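Long-range contacts in membrane protein (Acinetobacter baumannii AB307-0294, PDB 5DL5), which probably forms a beta-barrel channel of the OprD porin family in the outer membrane, through which small solutes and possibly antibiotics enter the cell: residues Y125-L130 with P144-G149; L187-V192 with D211-L216; A221-K226 with Y237-Y242; G241-F246 with T274-A279. All coordinates share one frame; numbering follows the deposited sequence.

Contact 1 of 4, residues Y125-L130 with P144-G149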
loop_
_atom_site.group_PDB
_atom_site.type_symbol
_atom_site.label_atom_id
_atom_site.label_comp_id
_atom_site.label_asym_id
_atom_site.label_seq_id
_atom_site.Cartn_x
_atom_site.Cartn_y
_atom_site.Cartn_z
ATOM N N TYR A 125 -17.475 -12.234 -4.220
ATOM C CA TYR A 125 -17.190 -12.274 -5.613
ATOM C C TYR A 125 -17.523 -10.900 -6.266
ATOM O O TYR A 125 -18.667 -10.418 -6.193
ATOM C CB TYR A 125 -18.074 -13.337 -6.229
ATOM C CG TYR A 125 -17.900 -13.310 -7.732
ATOM C CD1 TYR A 125 -16.625 -13.460 -8.315
ATOM C CD2 TYR A 125 -18.983 -13.182 -8.566
ATOM C CE1 TYR A 125 -16.451 -13.452 -9.687
ATOM C CE2 TYR A 125 -18.828 -13.192 -9.946
ATOM C CZ TYR A 125 -17.561 -13.339 -10.478
ATOM O OH TYR A 125 -17.403 -13.382 -11.806
ATOM N N GLY A 126 -16.532 -10.305 -6.904
ATOM C CA GLY A 126 -16.665 -9.099 -7.600
ATOM C C GLY A 126 -15.568 -8.110 -7.277
ATOM O O GLY A 126 -14.443 -8.488 -6.998
ATOM N N THR A 127 -15.899 -6.827 -7.401
ATOM C CA THR A 127 -14.967 -5.738 -7.244
ATOM C C THR A 127 -14.724 -5.412 -5.804
ATOM O O THR A 127 -15.685 -5.222 -5.069
ATOM C CB THR A 127 -15.498 -4.477 -7.935
ATOM O OG1 THR A 127 -15.745 -4.858 -9.255
ATOM C CG2 THR A 127 -14.355 -3.427 -8.161
ATOM N N GLN A 128 -13.439 -5.315 -5.406
ATOM C CA GLN A 128 -13.128 -5.123 -4.023
ATOM C C GLN A 128 -11.777 -4.530 -3.766
ATOM O O GLN A 128 -10.892 -4.564 -4.621
ATOM C CB GLN A 128 -13.311 -6.458 -3.219
ATOM C CG GLN A 128 -12.553 -7.627 -3.846
ATOM C CD GLN A 128 -13.016 -8.989 -3.364
ATOM O OE1 GLN A 128 -12.765 -9.370 -2.250
ATOM N NE2 GLN A 128 -13.658 -9.728 -4.213
ATOM N N VAL A 129 -11.626 -3.904 -2.604
ATOM C CA VAL A 129 -10.302 -3.356 -2.178
ATOM C C VAL A 129 -9.592 -4.407 -1.292
ATOM O O VAL A 129 -10.211 -4.971 -0.391
ATOM C CB VAL A 129 -10.512 -2.123 -1.351
ATOM C CG1 VAL A 129 -9.197 -1.520 -0.820
ATOM C CG2 VAL A 129 -11.239 -1.023 -2.161
ATOM N N LEU A 130 -8.342 -4.728 -1.580
ATOM C CA LEU A 130 -7.636 -5.794 -0.842
ATOM C C LEU A 130 -6.545 -5.209 0.008
ATOM O O LEU A 130 -5.877 -4.192 -0.343
ATOM C CB LEU A 130 -6.941 -6.780 -1.812
ATOM C CG LEU A 130 -7.885 -7.544 -2.765
ATOM C CD1 LEU A 130 -6.980 -8.510 -3.515
ATOM C CD2 LEU A 130 -8.900 -8.394 -1.968
ATOM N N PRO A 144 -8.905 4.315 -4.319
ATOM C CA PRO A 144 -8.332 2.954 -4.105
ATOM C C PRO A 144 -8.199 2.176 -5.340
ATOM O O PRO A 144 -8.904 2.340 -6.333
ATOM C CB PRO A 144 -9.257 2.306 -3.052
ATOM C CG PRO A 144 -10.496 3.214 -2.974
ATOM C CD PRO A 144 -10.241 4.490 -3.719
ATOM N N GLU A 145 -7.199 1.354 -5.323
ATOM C CA GLU A 145 -7.013 0.339 -6.320
ATOM C C GLU A 145 -8.022 -0.800 -6.114
ATOM O O GLU A 145 -8.302 -1.159 -4.953
ATOM C CB GLU A 145 -5.554 -0.167 -6.220
ATOM C CG GLU A 145 -5.206 -1.342 -7.134
ATOM C CD GLU A 145 -3.773 -1.819 -6.966
ATOM O OE1 GLU A 145 -3.097 -1.346 -6.006
ATOM O OE2 GLU A 145 -3.326 -2.521 -7.924
ATOM N N TYR A 146 -8.628 -1.279 -7.215
ATOM C CA TYR A 146 -9.648 -2.338 -7.143
ATOM C C TYR A 146 -9.217 -3.597 -7.748
ATOM O O TYR A 146 -8.666 -3.621 -8.843
ATOM C CB TYR A 146 -11.040 -1.943 -7.806
ATOM C CG TYR A 146 -11.694 -0.696 -7.165
ATOM C CD1 TYR A 146 -11.993 -0.674 -5.845
ATOM C CD2 TYR A 146 -11.949 0.479 -7.883
ATOM C CE1 TYR A 146 -12.561 0.409 -5.232
ATOM C CE2 TYR A 146 -12.570 1.606 -7.286
ATOM C CZ TYR A 146 -12.829 1.565 -5.946
ATOM O OH TYR A 146 -13.438 2.573 -5.206
ATOM N N PHE A 147 -9.544 -4.698 -7.094
ATOM C CA PHE A 147 -9.340 -6.025 -7.717
ATOM C C PHE A 147 -10.700 -6.712 -7.980
ATOM O O PHE A 147 -11.593 -6.480 -7.242
ATOM C CB PHE A 147 -8.478 -6.853 -6.800
ATOM C CG PHE A 147 -7.010 -6.475 -6.829
ATOM C CD1 PHE A 147 -6.131 -7.026 -7.804
ATOM C CD2 PHE A 147 -6.517 -5.597 -5.907
ATOM C CE1 PHE A 147 -4.778 -6.757 -7.756
ATOM C CE2 PHE A 147 -5.162 -5.284 -5.904
ATOM C CZ PHE A 147 -4.306 -5.833 -6.834
ATOM N N THR A 148 -10.807 -7.510 -9.032
ATOM C CA THR A 148 -11.980 -8.271 -9.308
ATOM C C THR A 148 -11.671 -9.753 -9.247
ATOM O O THR A 148 -10.803 -10.232 -9.910
ATOM C CB THR A 148 -12.575 -7.918 -10.677
ATOM O OG1 THR A 148 -12.717 -6.500 -10.774
ATOM C CG2 THR A 148 -14.006 -8.604 -10.967
ATOM N N GLY A 149 -12.472 -10.461 -8.456
ATOM C CA GLY A 149 -12.362 -11.922 -8.343
ATOM C C GLY A 149 -13.052 -12.351 -7.099
ATOM O O GLY A 149 -14.019 -11.687 -6.729
#
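The Tyr146 ring carries the carbonyl oxygen Pro144 O over the centre of one face and meets Val129 at its edge, where Val129 CG2 lies near the ring plane, 3.6 Å from Tyr146 CE1. This ring and that of Phe147 flank a short antiparallel beta ladder between the segment that follows strand 121-125 and strand 146-148, in an outer-membrane porin barrel of the OprD family. Thr127 CG2 leans obliquely against Tyr146 CB; the ring's far end leaves the contact, Tyr146 OH bonding to Asp79 on strand 70-83. The Leu130 and Phe147 side chains cross at about a right angle, with Leu130 CD1 3.8 Å from Phe147 CD2, and Phe167 of strand 160-171 touches both. Gly126 and Gly149 form one hydrogen-bonded pair and Gln128 and Phe147 the next; between them Thr127 and Thr148 project from the Tyr146 side. Where the chain turns a corner at Gly126, phi is positive, and a CB would collide with the preceding carbonyl oxygen. The Gln128 side chain starts from the crowded position between its backbone N and carbonyl carbon (chi1 52°), which sends the amide back along its own segment. Gly126 O is thus gripped twice: Gly149 N bonds from 3.1 Å, and Gln128 NE2 stands above the carbonyl plane, 3.1 Å from Gly126 O, in a nearly straight bond (173°).

Contact 2 of 4, residues L187-V192 with D211-L216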
loop_
_atom_site.group_PDB
_atom_site.type_symbol
_atom_site.label_atom_id
_atom_site.label_comp_id
_atom_site.label_asym_id
_atom_site.label_seq_id
_atom_site.Cartn_x
_atom_site.Cartn_y
_atom_site.Cartn_z
ATOM N N LEU A 187 -4.218 -7.832 -15.337
ATOM C CA LEU A 187 -3.899 -9.056 -14.611
ATOM C C LEU A 187 -4.319 -10.322 -15.386
ATOM O O LEU A 187 -5.476 -10.410 -15.905
ATOM C CB LEU A 187 -4.674 -8.947 -13.306
ATOM C CG LEU A 187 -4.373 -10.060 -12.290
ATOM C CD1 LEU A 187 -2.897 -10.424 -11.970
ATOM C CD2 LEU A 187 -5.190 -9.814 -11.049
ATOM N N ASP A 188 -3.508 -11.346 -15.387
ATOM C CA ASP A 188 -3.926 -12.676 -15.910
ATOM C C ASP A 188 -4.682 -13.438 -14.739
ATOM O O ASP A 188 -5.874 -13.486 -14.729
ATOM C CB ASP A 188 -2.707 -13.434 -16.470
ATOM C CG ASP A 188 -3.109 -14.790 -17.194
ATOM O OD1 ASP A 188 -4.268 -15.211 -17.103
ATOM O OD2 ASP A 188 -2.236 -15.456 -17.810
ATOM N N ARG A 189 -3.994 -13.951 -13.704
ATOM C CA ARG A 189 -4.676 -14.728 -12.645
ATOM C C ARG A 189 -3.756 -14.622 -11.457
ATOM O O ARG A 189 -2.656 -15.233 -11.463
ATOM C CB ARG A 189 -4.815 -16.238 -13.041
ATOM C CG ARG A 189 -5.574 -17.113 -12.043
ATOM C CD ARG A 189 -5.602 -18.589 -12.370
ATOM N NE ARG A 189 -4.230 -19.112 -12.265
ATOM C CZ ARG A 189 -3.805 -20.207 -12.880
ATOM N NH1 ARG A 189 -4.640 -20.971 -13.598
ATOM N NH2 ARG A 189 -2.534 -20.545 -12.827
ATOM N N ALA A 190 -4.250 -14.034 -10.418
ATOM C CA ALA A 190 -3.557 -14.053 -9.148
ATOM C C ALA A 190 -4.265 -14.935 -8.102
ATOM O O ALA A 190 -5.423 -14.662 -7.783
ATOM C CB ALA A 190 -3.442 -12.612 -8.630
ATOM N N ILE A 191 -3.595 -15.979 -7.594
ATOM C CA ILE A 191 -4.126 -16.853 -6.599
ATOM C C ILE A 191 -3.389 -16.444 -5.298
ATOM O O ILE A 191 -2.148 -16.368 -5.313
ATOM C CB ILE A 191 -3.858 -18.331 -6.915
ATOM C CG1 ILE A 191 -4.569 -18.964 -8.191
ATOM C CG2 ILE A 191 -4.213 -19.234 -5.763
ATOM C CD1 ILE A 191 -5.665 -18.177 -8.602
ATOM N N VAL A 192 -4.132 -16.292 -4.214
ATOM C CA VAL A 192 -3.599 -15.842 -2.947
ATOM C C VAL A 192 -4.104 -16.718 -1.822
ATOM O O VAL A 192 -5.201 -17.312 -1.890
ATOM C CB VAL A 192 -3.913 -14.356 -2.597
ATOM C CG1 VAL A 192 -3.232 -13.446 -3.563
ATOM C CG2 VAL A 192 -5.393 -14.046 -2.504
ATOM N N ASP A 211 0.506 -16.547 -5.987
ATOM C CA ASP A 211 0.986 -17.065 -7.277
ATOM C C ASP A 211 0.223 -16.398 -8.404
ATOM O O ASP A 211 -1.022 -16.639 -8.558
ATOM C CB ASP A 211 0.805 -18.580 -7.303
ATOM C CG ASP A 211 1.294 -19.213 -8.642
ATOM O OD1 ASP A 211 1.035 -18.693 -9.695
ATOM O OD2 ASP A 211 1.961 -20.218 -8.667
ATOM N N SER A 212 0.946 -15.634 -9.221
ATOM C CA SER A 212 0.333 -14.859 -10.255
ATOM C C SER A 212 0.900 -15.336 -11.526
ATOM O O SER A 212 2.114 -15.230 -11.749
ATOM C CB SER A 212 0.657 -13.442 -10.099
ATOM O OG SER A 212 -0.025 -12.637 -11.116
ATOM N N LYS A 213 0.015 -15.789 -12.394
ATOM C CA LYS A 213 0.376 -16.626 -13.566
ATOM C C LYS A 213 1.194 -15.777 -14.550
ATOM O O LYS A 213 0.902 -14.620 -14.828
ATOM C CB LYS A 213 -0.899 -17.257 -14.231
ATOM C CG LYS A 213 -0.696 -17.908 -15.663
ATOM C CD LYS A 213 -1.923 -18.626 -16.208
ATOM C CE LYS A 213 -1.689 -19.538 -17.455
ATOM N NZ LYS A 213 -1.746 -21.037 -17.268
ATOM N N ASN A 214 2.286 -16.369 -15.012
ATOM C CA ASN A 214 3.227 -15.714 -15.884
ATOM C C ASN A 214 3.908 -14.510 -15.338
ATOM O O ASN A 214 4.479 -13.736 -16.136
ATOM C CB ASN A 214 2.543 -15.360 -17.221
ATOM C CG ASN A 214 2.110 -16.618 -17.963
ATOM O OD1 ASN A 214 2.820 -17.624 -17.930
ATOM N ND2 ASN A 214 0.935 -16.617 -18.497
ATOM N N ALA A 215 3.842 -14.276 -14.024
ATOM C CA ALA A 215 4.343 -13.024 -13.505
ATOM C C ALA A 215 5.336 -13.255 -12.315
ATOM O O ALA A 215 6.500 -13.024 -12.444
ATOM C CB ALA A 215 3.203 -12.188 -13.026
ATOM N N LEU A 216 4.859 -13.797 -11.199
ATOM C CA LEU A 216 5.662 -13.971 -10.083
ATOM C C LEU A 216 4.981 -14.824 -9.029
ATOM O O LEU A 216 3.746 -14.945 -9.040
ATOM C CB LEU A 216 6.001 -12.626 -9.435
ATOM C CG LEU A 216 4.865 -11.665 -9.016
ATOM C CD1 LEU A 216 4.516 -11.746 -7.546
ATOM C CD2 LEU A 216 5.370 -10.251 -9.177
HETATM O O HOH W 1 -1.064 -13.141 -13.581
HETATM O O HOH W 2 -2.004 -18.202 -10.760
#
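Three backbone bonds make the first shell, and they splice the start of strand 190-200 to the end of strand 203-212, two antiparallel strands of a beta hairpin in the porin barrel. Ile191 and Asp211 form a hydrogen-bonded pair, Asp211 N reaching Ile191 O at 2.7 Å nearly along the C=O axis. One step on, Ala190 faces Ser212 in a non-hydrogen-bonded pair, and Lys213 N bonds Arg189 O at 2.9 Å. Around this core Lys213, with CG anti to the backbone N (chi1 167°), runs between two side chains: Lys213 CD lies over one face of the Arg189 guanidinium, offset toward its rim, and 3.6 Å from Asp188 OD2. Arg189 NH2 and Lys213 NZ are only 4.5 Å apart, a repulsion that Asp188 and Asp211 nearby may temper.

Two waters fill in the polar frame. One accepts from Arg189 N, donates to Lys213 O and bonds Ser212 OG at 2.7 Å; the other sits in the guanidinium plane, accepts from Arg189 NE at 2.8 Å and donates to Asp211 O. Beyond them Ala215 and Leu216 both oppose Ser212 in a classic beta bulge, their N-H groups sharing Ser212 O. On its far side strand 190-200 pairs with strand 160-171, whose Phe167 packs on Leu187 and Val192, while the bulge leads directly into strand 216-229.

Contact 3 of 4, residues A221-K226 with Y237-Y242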
loop_
_atom_site.group_PDB
_atom_site.type_symbol
_atom_site.label_atom_id
_atom_site.label_comp_id
_atom_site.label_asym_id
_atom_site.label_seq_id
_atom_site.Cartn_x
_atom_site.Cartn_y
_atom_site.Cartn_z
ATOM N N ALA A 221 5.983 -13.096 5.348
ATOM C CA ALA A 221 5.826 -13.528 6.742
ATOM C C ALA A 221 6.019 -12.297 7.651
ATOM O O ALA A 221 6.823 -11.419 7.354
ATOM C CB ALA A 221 6.938 -14.565 7.076
ATOM N N ASN A 222 5.375 -12.307 8.805
ATOM C CA ASN A 222 5.571 -11.256 9.814
ATOM C C ASN A 222 5.421 -11.876 11.195
ATOM O O ASN A 222 4.609 -12.797 11.437
ATOM C CB ASN A 222 4.560 -10.129 9.641
ATOM C CG ASN A 222 4.549 -9.133 10.808
ATOM O OD1 ASN A 222 3.746 -9.230 11.697
ATOM N ND2 ASN A 222 5.401 -8.160 10.758
ATOM N N VAL A 223 6.224 -11.341 12.099
ATOM C CA VAL A 223 6.009 -11.537 13.529
ATOM C C VAL A 223 6.160 -10.171 14.243
ATOM O O VAL A 223 7.079 -9.380 13.924
ATOM C CB VAL A 223 6.858 -12.689 14.044
ATOM C CG1 VAL A 223 8.350 -12.385 13.970
ATOM C CG2 VAL A 223 6.573 -12.890 15.529
ATOM N N ASN A 224 5.312 -9.948 15.223
ATOM C CA ASN A 224 5.147 -8.727 15.884
ATOM C C ASN A 224 4.941 -9.034 17.365
ATOM O O ASN A 224 4.094 -9.814 17.745
ATOM C CB ASN A 224 4.046 -7.839 15.223
ATOM C CG ASN A 224 4.028 -6.467 15.795
ATOM O OD1 ASN A 224 3.546 -6.249 16.918
ATOM N ND2 ASN A 224 4.689 -5.529 15.099
ATOM N N PHE A 225 5.839 -8.470 18.196
ATOM C CA PHE A 225 5.914 -8.783 19.627
ATOM C C PHE A 225 6.018 -7.442 20.380
ATOM O O PHE A 225 6.930 -6.672 20.164
ATOM C CB PHE A 225 7.072 -9.706 20.018
ATOM C CG PHE A 225 7.115 -9.994 21.513
ATOM C CD1 PHE A 225 6.076 -10.656 22.135
ATOM C CD2 PHE A 225 8.120 -9.528 22.283
ATOM C CE1 PHE A 225 6.056 -10.858 23.520
ATOM C CE2 PHE A 225 8.131 -9.743 23.681
ATOM C CZ PHE A 225 7.090 -10.396 24.280
ATOM N N LYS A 226 5.017 -7.186 21.200
ATOM C CA LYS A 226 4.989 -6.084 22.085
ATOM C C LYS A 226 5.312 -6.473 23.504
ATOM O O LYS A 226 4.621 -7.281 24.095
ATOM C CB LYS A 226 3.622 -5.486 22.108
ATOM C CG LYS A 226 3.558 -4.322 23.104
ATOM C CD LYS A 226 2.217 -3.648 22.956
ATOM C CE LYS A 226 2.019 -2.615 24.056
ATOM N NZ LYS A 226 0.619 -2.113 23.900
ATOM N N TYR A 237 8.752 -5.053 18.788
ATOM C CA TYR A 237 9.647 -5.572 17.819
ATOM C C TYR A 237 8.891 -6.169 16.697
ATOM O O TYR A 237 7.863 -6.813 16.888
ATOM C CB TYR A 237 10.475 -6.713 18.416
ATOM C CG TYR A 237 11.240 -6.368 19.644
ATOM C CD1 TYR A 237 10.690 -6.595 20.900
ATOM C CD2 TYR A 237 12.503 -5.897 19.563
ATOM C CE1 TYR A 237 11.418 -6.362 22.053
ATOM C CE2 TYR A 237 13.248 -5.647 20.674
ATOM C CZ TYR A 237 12.692 -5.897 21.916
ATOM O OH TYR A 237 13.421 -5.598 23.018
ATOM N N ASP A 238 9.391 -5.970 15.524
ATOM C CA ASP A 238 8.758 -6.459 14.290
ATOM C C ASP A 238 9.815 -7.080 13.349
ATOM O O ASP A 238 10.918 -6.455 13.077
ATOM C CB ASP A 238 8.021 -5.315 13.560
ATOM C CG ASP A 238 7.149 -5.849 12.404
ATOM O OD1 ASP A 238 5.995 -6.372 12.673
ATOM O OD2 ASP A 238 7.650 -5.876 11.225
ATOM N N PHE A 239 9.513 -8.270 12.840
ATOM C CA PHE A 239 10.320 -8.914 11.773
ATOM C C PHE A 239 9.394 -9.230 10.638
ATOM O O PHE A 239 8.321 -9.910 10.843
ATOM C CB PHE A 239 11.017 -10.144 12.438
ATOM C CG PHE A 239 11.870 -11.030 11.524
ATOM C CD1 PHE A 239 12.641 -10.526 10.450
ATOM C CD2 PHE A 239 11.995 -12.424 11.824
ATOM C CE1 PHE A 239 13.418 -11.370 9.639
ATOM C CE2 PHE A 239 12.806 -13.289 11.035
ATOM C CZ PHE A 239 13.556 -12.767 9.962
ATOM N N SER A 240 9.669 -8.639 9.488
ATOM C CA SER A 240 8.852 -8.763 8.316
ATOM C C SER A 240 9.759 -9.187 7.146
ATOM O O SER A 240 10.940 -8.789 7.080
ATOM C CB SER A 240 8.184 -7.429 7.939
ATOM O OG SER A 240 7.214 -7.138 8.939
ATOM N N GLY A 241 9.205 -9.915 6.178
ATOM C CA GLY A 241 9.915 -10.120 4.919
ATOM C C GLY A 241 9.150 -10.715 3.716
ATOM O O GLY A 241 8.074 -11.246 3.893
ATOM N N TYR A 242 9.651 -10.415 2.513
ATOM C CA TYR A 242 9.117 -11.070 1.311
ATOM C C TYR A 242 10.205 -11.876 0.583
ATOM O O TYR A 242 11.395 -11.469 0.455
ATOM C CB TYR A 242 8.590 -10.086 0.294
ATOM C CG TYR A 242 7.458 -9.210 0.711
ATOM C CD1 TYR A 242 7.704 -7.973 1.278
ATOM C CD2 TYR A 242 6.131 -9.569 0.390
ATOM C CE1 TYR A 242 6.638 -7.102 1.567
ATOM C CE2 TYR A 242 5.057 -8.788 0.764
ATOM C CZ TYR A 242 5.329 -7.519 1.339
ATOM O OH TYR A 242 4.289 -6.745 1.627
#
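A beta hairpin of the barrel wall, strands 216-229 and 233-246, holds this contact; segments 221-226 and 237-242 run antiparallel (177°), their axes 4.8 Å apart at closest. Ala221-Gly241, Val223-Phe239 and Phe225-Tyr237 are the hydrogen-bonded pairs, each with two backbone bonds. On their side of the sheet Phe225 and Tyr237 lie side by side and point the same way, Tyr237 CD1 at the edge of the Phe225 ring, 4.1 Å from Phe225 CD2. Val223 CG1, in the crowded position between backbone N and carbonyl carbon (chi1 66°), touches Phe239 CB at 3.8 Å. The other face is polar. There Asp238, CG anti to the backbone N (chi1 -170°), swings its carboxylate across to two asparagines. Asn222 ND2 comes to the syn lone pair of Asp238 OD1 at 2.7 Å, and Asn224 ND2 takes the anti lone pair of the same oxygen at 2.9 Å. Asn222 ND2 also donates to Ser240 OG at 2.8 Å, both partners lying close to its amide plane, and Ser240 OG in turn donates to the syn side of Asp238 OD2, 2.6 Å away. Both carboxylate oxygens are therefore held, which fixes the rotation of the group. Three neutral donors, two asparagines across the ladder and Ser240 on its own strand, would be expected to stabilise the ionised form of Asp238.

Contact 4 of 4, residues G241-F246 with T274-A279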
loop_
_atom_site.group_PDB
_atom_site.type_symbol
_atom_site.label_atom_id
_atom_site.label_comp_id
_atom_site.label_asym_id
_atom_site.label_seq_id
_atom_site.Cartn_x
_atom_site.Cartn_y
_atom_site.Cartn_z
ATOM N N GLY A 241 9.205 -9.915 6.178
ATOM C CA GLY A 241 9.915 -10.120 4.919
ATOM C C GLY A 241 9.150 -10.715 3.716
ATOM O O GLY A 241 8.074 -11.246 3.893
ATOM N N TYR A 242 9.651 -10.415 2.513
ATOM C CA TYR A 242 9.117 -11.070 1.311
ATOM C C TYR A 242 10.205 -11.876 0.583
ATOM O O TYR A 242 11.395 -11.469 0.455
ATOM C CB TYR A 242 8.590 -10.086 0.294
ATOM C CG TYR A 242 7.458 -9.210 0.711
ATOM C CD1 TYR A 242 7.704 -7.973 1.278
ATOM C CD2 TYR A 242 6.131 -9.569 0.390
ATOM C CE1 TYR A 242 6.638 -7.102 1.567
ATOM C CE2 TYR A 242 5.057 -8.788 0.764
ATOM C CZ TYR A 242 5.329 -7.519 1.339
ATOM O OH TYR A 242 4.289 -6.745 1.627
ATOM N N HIS A 243 9.737 -12.974 0.052
ATOM C CA HIS A 243 10.458 -13.716 -0.972
ATOM C C HIS A 243 9.688 -13.679 -2.323
ATOM O O HIS A 243 8.537 -14.139 -2.384
ATOM C CB HIS A 243 10.661 -15.126 -0.471
ATOM C CG HIS A 243 11.208 -16.049 -1.499
ATOM N ND1 HIS A 243 12.540 -16.067 -1.828
ATOM C CD2 HIS A 243 10.596 -16.904 -2.357
ATOM C CE1 HIS A 243 12.756 -16.980 -2.768
ATOM N NE2 HIS A 243 11.585 -17.485 -3.122
ATOM N N THR A 244 10.338 -13.218 -3.383
ATOM C CA THR A 244 9.685 -13.103 -4.683
ATOM C C THR A 244 10.489 -13.747 -5.766
ATOM O O THR A 244 11.677 -13.495 -5.956
ATOM C CB THR A 244 9.494 -11.617 -5.073
ATOM O OG1 THR A 244 8.823 -10.952 -4.039
ATOM C CG2 THR A 244 8.642 -11.464 -6.443
ATOM N N LYS A 245 9.850 -14.596 -6.527
ATOM C CA LYS A 245 10.417 -15.151 -7.724
ATOM C C LYS A 245 9.636 -14.594 -8.900
ATOM O O LYS A 245 8.399 -14.816 -9.050
ATOM C CB LYS A 245 10.354 -16.690 -7.745
ATOM C CG LYS A 245 11.184 -17.224 -8.891
ATOM C CD LYS A 245 11.283 -18.743 -8.874
ATOM C CE LYS A 245 9.882 -19.327 -9.118
ATOM N NZ LYS A 245 9.882 -20.595 -9.903
ATOM N N PHE A 246 10.353 -13.848 -9.698
ATOM C CA PHE A 246 9.808 -13.251 -10.890
ATOM C C PHE A 246 9.981 -14.198 -12.020
ATOM O O PHE A 246 11.084 -14.759 -12.238
ATOM C CB PHE A 246 10.548 -11.910 -11.250
ATOM C CG PHE A 246 10.296 -10.824 -10.289
ATOM C CD1 PHE A 246 9.177 -9.997 -10.425
ATOM C CD2 PHE A 246 11.131 -10.610 -9.251
ATOM C CE1 PHE A 246 8.949 -8.965 -9.511
ATOM C CE2 PHE A 246 10.930 -9.569 -8.335
ATOM C CZ PHE A 246 9.815 -8.740 -8.466
ATOM N N THR A 274 15.183 -13.487 -8.526
ATOM C CA THR A 274 14.745 -13.701 -7.180
ATOM C C THR A 274 15.194 -12.572 -6.302
ATOM O O THR A 274 16.352 -12.129 -6.384
ATOM C CB THR A 274 15.337 -15.039 -6.683
ATOM O OG1 THR A 274 14.630 -16.079 -7.329
ATOM C CG2 THR A 274 15.061 -15.278 -5.133
ATOM N N ASN A 275 14.295 -12.156 -5.428
ATOM C CA ASN A 275 14.542 -11.112 -4.415
ATOM C C ASN A 275 14.146 -11.723 -3.119
ATOM O O ASN A 275 13.086 -12.355 -3.045
ATOM C CB ASN A 275 13.598 -9.947 -4.573
ATOM C CG ASN A 275 13.758 -8.876 -3.521
ATOM O OD1 ASN A 275 12.894 -8.747 -2.618
ATOM N ND2 ASN A 275 14.871 -8.093 -3.610
ATOM N N ASN A 276 14.957 -11.534 -2.108
ATOM C CA ASN A 276 14.498 -11.556 -0.699
ATOM C C ASN A 276 14.695 -10.145 -0.065
ATOM O O ASN A 276 15.736 -9.520 -0.215
ATOM C CB ASN A 276 15.285 -12.568 0.141
ATOM C CG ASN A 276 15.145 -13.964 -0.410
ATOM O OD1 ASN A 276 14.101 -14.552 -0.324
ATOM N ND2 ASN A 276 16.113 -14.423 -1.093
ATOM N N ILE A 277 13.675 -9.656 0.602
ATOM C CA ILE A 277 13.729 -8.384 1.347
ATOM C C ILE A 277 13.157 -8.697 2.717
ATOM O O ILE A 277 12.090 -9.279 2.885
ATOM C CB ILE A 277 13.092 -7.221 0.607
ATOM C CG1 ILE A 277 13.346 -5.905 1.376
ATOM C CG2 ILE A 277 11.634 -7.503 0.315
ATOM C CD1 ILE A 277 12.893 -4.679 0.612
ATOM N N TRP A 278 13.882 -8.262 3.727
ATOM C CA TRP A 278 13.449 -8.395 5.120
ATOM C C TRP A 278 13.821 -7.148 5.953
ATOM O O TRP A 278 14.652 -6.387 5.540
ATOM C CB TRP A 278 13.969 -9.686 5.728
ATOM C CG TRP A 278 15.400 -9.769 5.813
ATOM C CD1 TRP A 278 16.259 -10.252 4.847
ATOM C CD2 TRP A 278 16.235 -9.311 6.909
ATOM N NE1 TRP A 278 17.551 -10.058 5.281
ATOM C CE2 TRP A 278 17.586 -9.463 6.495
ATOM C CE3 TRP A 278 15.974 -8.718 8.134
ATOM C CZ2 TRP A 278 18.667 -9.186 7.320
ATOM C CZ3 TRP A 278 17.097 -8.331 8.945
ATOM C CH2 TRP A 278 18.425 -8.616 8.507
ATOM N N ALA A 279 13.216 -7.012 7.126
ATOM C CA ALA A 279 13.380 -5.875 7.953
ATOM C C ALA A 279 13.065 -6.213 9.366
ATOM O O ALA A 279 12.239 -7.079 9.607
ATOM C CB ALA A 279 12.527 -4.729 7.500
HETATM O O HOH W 3 10.794 -10.276 -2.254
#
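Segments 241-246 and 274-279 run antiparallel at 178°, their axes 4.6 Å apart at closest, as neighbouring strands of the porin beta-barrel wall. Tyr242-Ile277 and Thr244-Asn275 are hydrogen-bonded pairs; the straightest bond joins Thr244 N to Asn275 O at 2.9 Å (177°). Gly241 comes close to the opposite strand, its CA 3.1 Å from Ile277 O, and a CB there would be tight against both that oxygen and Trp278 CB. On the face of Tyr242 and Ile277, Ile277 CG2 lies at the edge of the tyrosine ring, 4.0 Å from Tyr242 CB, the two side chains pointing the same way. The ring stacks on Tyr304, and Tyr242 OH bonds to Pro133 O and Tyr317 N, linking the strand to the segments around Pro133 and Tyr317. Further along this face one water bridges the strands: it bonds Thr244 OG1 at 2.7 Å and donates to Asn275 OD1 at 2.6 Å, while Asn275 ND2 turns to Val302 O and Asn298 OD1. The other face carries His243, its ring swung anti to the backbone N, with Thr274 CG2 3.7 Å from His243 CE1. Asn276 lies alongside, its amide plane 24° from the imidazole. His243 ND1 donates to Asn276 OD1 over 2.6 Å, with the oxygen in the ring plane and the nitrogen somewhat above the amide carbonyl plane.

How the contacts relate
Contacts 1, 2 and 3 follow in series along the chain, and contact 4 begins on the segment where contact 3 ends; all lie in or beside the barrel wall. Contacts 3 and 4 share Gly241 and Tyr242 on strand 233-246, so this strand is paired on one flank with 216-229 and on the other with 273-286; their centres are 14 Å apart, and Ser240 O probably accepts from Ala279 N at 2.9 Å. Contact 2 abuts contact 4: Leu216 CB lies 3.3 Å from Lys245 O. Contact 1 comes within about 4 Å of contact 2 at the nearest atoms without touching it. A bound C8E detergent molecule lies about 13 Å from the Ile277 side chain of contact 4.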